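Local coordinates for protein multisubunit Na+/H+ antiporter, A subunit (Anoxybacillus flavithermus, PDB 6Z16) that probably serves as the large membrane subunit of a multisubunit antiporter that exchanges sodium ions for protons across the cell membrane, at residues 358-372 and 427-441. Residues are numbered along the deposited sequence; the frame is centred on the assembly and turned at random.
Sequences VFMVAVLAAIFHLFN and NGFLSKEMFFTAMLR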
# COMPACT_ATOMS: atom_id res chain seq x y z
N VAL A 358 108.78 49.96 37.42
CA VAL A 358 109.07 49.13 38.58
C VAL A 358 107.99 48.09 38.84
O VAL A 358 108.30 46.97 39.28
CB VAL A 358 109.33 50.04 39.81
CG1 VAL A 358 108.09 50.85 40.19
CG2 VAL A 358 109.88 49.24 40.99
N PHE A 359 106.73 48.38 38.48
CA PHE A 359 105.61 47.53 38.86
C PHE A 359 105.64 46.18 38.16
O PHE A 359 105.08 45.21 38.70
CB PHE A 359 104.28 48.22 38.55
CG PHE A 359 104.04 49.48 39.32
CD1 PHE A 359 103.67 49.43 40.65
CD2 PHE A 359 104.14 50.71 38.69
CE1 PHE A 359 103.44 50.59 41.35
CE2 PHE A 359 103.90 51.87 39.38
CZ PHE A 359 103.55 51.81 40.72
N MET A 360 106.32 46.09 37.01
CA MET A 360 106.53 44.83 36.30
C MET A 360 107.21 43.79 37.17
O MET A 360 106.94 42.59 37.01
CB MET A 360 107.36 45.05 35.04
CG MET A 360 106.64 45.74 33.92
SD MET A 360 107.62 45.80 32.41
CE MET A 360 106.47 46.59 31.29
N VAL A 361 108.08 44.23 38.09
CA VAL A 361 108.75 43.34 39.04
C VAL A 361 107.74 42.52 39.82
O VAL A 361 107.91 41.31 40.00
CB VAL A 361 109.67 44.15 39.96
CG1 VAL A 361 110.26 43.29 41.06
CG2 VAL A 361 110.78 44.80 39.15
N ALA A 362 106.62 43.17 40.20
CA ALA A 362 105.55 42.51 40.94
C ALA A 362 105.01 41.30 40.20
O ALA A 362 104.84 40.23 40.80
CB ALA A 362 104.42 43.51 41.21
N VAL A 363 104.85 41.43 38.86
CA VAL A 363 104.36 40.33 38.03
C VAL A 363 105.27 39.14 38.16
O VAL A 363 104.83 38.03 38.51
CB VAL A 363 104.26 40.77 36.56
CG1 VAL A 363 103.69 39.65 35.72
CG2 VAL A 363 103.46 42.01 36.43
N LEU A 364 106.58 39.39 38.02
CA LEU A 364 107.58 38.34 38.11
C LEU A 364 107.55 37.68 39.47
O LEU A 364 107.48 36.45 39.56
CB LEU A 364 108.96 38.92 37.80
CG LEU A 364 110.17 38.00 37.74
CD1 LEU A 364 109.98 36.95 36.66
CD2 LEU A 364 111.39 38.84 37.44
N ALA A 365 107.40 38.51 40.52
CA ALA A 365 107.34 38.02 41.89
C ALA A 365 106.18 37.06 42.06
O ALA A 365 106.38 35.92 42.49
CB ALA A 365 107.20 39.20 42.86
N ALA A 366 105.01 37.46 41.53
CA ALA A 366 103.80 36.65 41.61
C ALA A 366 104.03 35.31 40.95
O ALA A 366 103.94 34.27 41.62
CB ALA A 366 102.64 37.37 40.93
N ILE A 367 104.55 35.34 39.72
CA ILE A 367 104.70 34.13 38.93
C ILE A 367 105.73 33.23 39.57
O ILE A 367 105.48 32.02 39.73
CB ILE A 367 105.05 34.48 37.48
CG1 ILE A 367 103.87 35.22 36.84
CG2 ILE A 367 105.36 33.25 36.68
CD1 ILE A 367 104.17 35.78 35.49
N PHE A 368 106.78 33.84 40.13
CA PHE A 368 107.83 33.08 40.79
C PHE A 368 107.26 32.34 41.98
O PHE A 368 107.28 31.10 42.01
CB PHE A 368 108.97 34.00 41.21
CG PHE A 368 110.10 33.29 41.89
CD1 PHE A 368 111.00 32.54 41.16
CD2 PHE A 368 110.26 33.38 43.27
CE1 PHE A 368 112.04 31.88 41.78
CE2 PHE A 368 111.30 32.72 43.89
CZ PHE A 368 112.19 31.97 43.14
N HIS A 369 106.55 33.08 42.84
CA HIS A 369 106.03 32.47 44.05
C HIS A 369 104.92 31.50 43.71
O HIS A 369 104.80 30.46 44.38
CB HIS A 369 105.54 33.53 45.03
CG HIS A 369 105.16 32.97 46.36
ND1 HIS A 369 106.09 32.55 47.29
CD2 HIS A 369 103.95 32.74 46.92
CE1 HIS A 369 105.47 32.09 48.36
NE2 HIS A 369 104.17 32.20 48.17
N LEU A 370 104.22 31.76 42.59
CA LEU A 370 103.21 30.85 42.07
C LEU A 370 103.80 29.48 41.85
O LEU A 370 103.45 28.52 42.56
CB LEU A 370 102.66 31.41 40.76
CG LEU A 370 101.58 30.60 40.05
CD1 LEU A 370 100.36 30.54 40.92
CD2 LEU A 370 101.29 31.27 38.74
N PHE A 371 104.83 29.43 40.99
CA PHE A 371 105.57 28.20 40.71
C PHE A 371 106.13 27.63 42.00
O PHE A 371 105.84 26.47 42.35
CB PHE A 371 106.69 28.52 39.71
CG PHE A 371 107.55 27.35 39.35
CD1 PHE A 371 107.09 26.37 38.50
CD2 PHE A 371 108.83 27.26 39.85
CE1 PHE A 371 107.88 25.31 38.15
CE2 PHE A 371 109.64 26.19 39.51
CZ PHE A 371 109.16 25.21 38.66
N ASN A 372 106.70 28.53 42.82
CA ASN A 372 107.37 28.15 44.04
C ASN A 372 106.41 27.47 44.98
O ASN A 372 106.70 26.35 45.44
CB ASN A 372 107.97 29.39 44.69
CG ASN A 372 108.87 29.08 45.86
OD1 ASN A 372 109.16 27.92 46.15
ND2 ASN A 372 109.27 30.12 46.56
N ASN A 427 113.95 28.68 48.94
CA ASN A 427 113.24 29.44 47.91
C ASN A 427 112.62 30.73 48.42
O ASN A 427 112.54 31.70 47.66
CB ASN A 427 112.11 28.60 47.32
CG ASN A 427 112.59 27.53 46.43
OD1 ASN A 427 113.61 27.68 45.80
ND2 ASN A 427 111.81 26.47 46.31
N GLY A 428 112.16 30.75 49.67
CA GLY A 428 111.36 31.85 50.18
C GLY A 428 112.09 33.17 50.29
O GLY A 428 111.42 34.20 50.45
N PHE A 429 113.43 33.16 50.22
CA PHE A 429 114.21 34.39 50.19
C PHE A 429 113.81 35.27 49.02
O PHE A 429 113.43 36.43 49.20
CB PHE A 429 115.70 34.07 50.09
CG PHE A 429 116.57 35.29 50.03
CD1 PHE A 429 116.76 36.07 51.16
CD2 PHE A 429 117.19 35.66 48.85
CE1 PHE A 429 117.56 37.20 51.11
CE2 PHE A 429 117.99 36.79 48.79
CZ PHE A 429 118.17 37.56 49.93
N LEU A 430 113.90 34.72 47.80
CA LEU A 430 113.64 35.49 46.59
C LEU A 430 112.18 35.90 46.51
O LEU A 430 111.87 37.04 46.14
CB LEU A 430 114.06 34.68 45.37
CG LEU A 430 115.56 34.42 45.35
CD1 LEU A 430 115.94 33.49 44.22
CD2 LEU A 430 116.28 35.74 45.25
N SER A 431 111.28 34.99 46.91
CA SER A 431 109.85 35.28 46.92
C SER A 431 109.52 36.43 47.85
O SER A 431 108.86 37.40 47.45
CB SER A 431 109.09 34.02 47.34
OG SER A 431 109.28 32.96 46.42
N LYS A 432 110.01 36.38 49.09
CA LYS A 432 109.67 37.44 50.04
C LYS A 432 110.40 38.74 49.74
O LYS A 432 109.83 39.81 49.95
CB LYS A 432 109.94 36.97 51.47
CG LYS A 432 108.98 35.89 51.92
CD LYS A 432 107.56 36.43 52.04
CE LYS A 432 106.56 35.35 52.43
NZ LYS A 432 106.76 34.87 53.82
N GLU A 433 111.64 38.69 49.23
CA GLU A 433 112.32 39.96 48.95
C GLU A 433 111.72 40.64 47.73
O GLU A 433 111.59 41.87 47.71
CB GLU A 433 113.84 39.76 48.80
CG GLU A 433 114.36 39.02 47.57
CD GLU A 433 114.64 39.92 46.38
OE1 GLU A 433 114.70 41.15 46.57
OE2 GLU A 433 114.82 39.39 45.27
N MET A 434 111.27 39.87 46.73
CA MET A 434 110.58 40.49 45.61
C MET A 434 109.19 40.96 46.01
O MET A 434 108.71 41.97 45.48
CB MET A 434 110.53 39.53 44.43
CG MET A 434 111.88 39.27 43.81
SD MET A 434 111.85 38.11 42.43
CE MET A 434 111.17 39.17 41.17
N PHE A 435 108.55 40.28 46.97
CA PHE A 435 107.26 40.74 47.49
C PHE A 435 107.39 42.07 48.21
O PHE A 435 106.62 43.00 47.95
CB PHE A 435 106.66 39.68 48.41
CG PHE A 435 105.38 40.11 49.07
CD1 PHE A 435 104.22 40.26 48.33
CD2 PHE A 435 105.33 40.35 50.44
CE1 PHE A 435 103.04 40.66 48.92
CE2 PHE A 435 104.15 40.74 51.04
CZ PHE A 435 103.00 40.90 50.28
N PHE A 436 108.37 42.20 49.12
CA PHE A 436 108.55 43.46 49.82
C PHE A 436 109.07 44.56 48.90
O PHE A 436 108.73 45.73 49.09
CB PHE A 436 109.48 43.31 51.02
CG PHE A 436 108.91 42.50 52.15
CD1 PHE A 436 107.77 42.92 52.82
CD2 PHE A 436 109.56 41.37 52.61
CE1 PHE A 436 107.25 42.19 53.87
CE2 PHE A 436 109.05 40.63 53.66
CZ PHE A 436 107.90 41.04 54.29
N THR A 437 109.87 44.21 47.89
CA THR A 437 110.32 45.19 46.91
C THR A 437 109.16 45.70 46.07
O THR A 437 109.07 46.90 45.77
CB THR A 437 111.41 44.58 46.03
OG1 THR A 437 112.47 44.10 46.86
CG2 THR A 437 111.98 45.62 45.08
N ALA A 438 108.23 44.81 45.70
CA ALA A 438 107.07 45.22 44.92
C ALA A 438 106.10 46.03 45.76
O ALA A 438 105.47 46.97 45.25
CB ALA A 438 106.38 43.99 44.34
N MET A 439 105.96 45.70 47.04
CA MET A 439 105.01 46.43 47.87
C MET A 439 105.53 47.78 48.33
O MET A 439 104.74 48.72 48.49
CB MET A 439 104.59 45.58 49.07
CG MET A 439 103.70 44.42 48.68
SD MET A 439 102.18 45.04 47.93
CE MET A 439 101.46 43.54 47.29
N LEU A 440 106.84 47.91 48.56
CA LEU A 440 107.36 49.20 49.00
C LEU A 440 107.41 50.22 47.86
O LEU A 440 107.26 51.42 48.10
CB LEU A 440 108.75 49.04 49.62
CG LEU A 440 108.77 48.43 51.02
CD1 LEU A 440 110.19 48.18 51.49
CD2 LEU A 440 108.04 49.33 52.00
N ARG A 441 107.61 49.77 46.63
CA ARG A 441 107.63 50.70 45.51
C ARG A 441 106.24 51.00 44.96
O ARG A 441 106.13 51.80 44.03
CB ARG A 441 108.52 50.16 44.39
CG ARG A 441 109.96 49.93 44.82
CD ARG A 441 110.61 51.24 45.25
NE ARG A 441 111.99 51.05 45.66
CZ ARG A 441 112.73 51.99 46.24
NH1 ARG A 441 112.22 53.18 46.48
NH2 ARG A 441 113.99 51.73 46.58
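Ala362 and Ala438 meet through their CB atoms at 3.7 Å. Helices 360-372 and 428-440 run nearly antiparallel (150°) with axes 8.8 Å apart, and the small alanine pair is consistent with the close approach at that point. Met434 fills the middle of the seam. Its CB lies 3.7 Å from Ala365 CB; CG and SD carry the chain onward, and the bend at chi3 (76°) turns Met434 CE to within 3.8 Å of Leu364 CD2 and 4.2 Å of Val361 CG1. Beyond it, Phe368 sets CE2 3.7 Å from Leu430 CB, while Leu521 of helix 514-528 touches the same phenylalanine.

Polar groups take over at the end near Asn372. Its ND2 donates to Ser431 OG (2.8 Å, 149° at the hydrogen), which lies in the amide plane, and Ser431 OG in turn gives a weak bond to His369 ND1 (3.3 Å) at the edge of the imidazole, in its plane. A leucine in place of Asn372 would probably leave Ser431 OG without this donor and its hydroxyl freer to turn. The seam between these two helices of the antiporter-like transmembrane domain is thus apolar along most of its length, and at one end a buried hydroxyl, both acceptor and weak donor, lets Asn372, Ser431 and His369 partly satisfy one another.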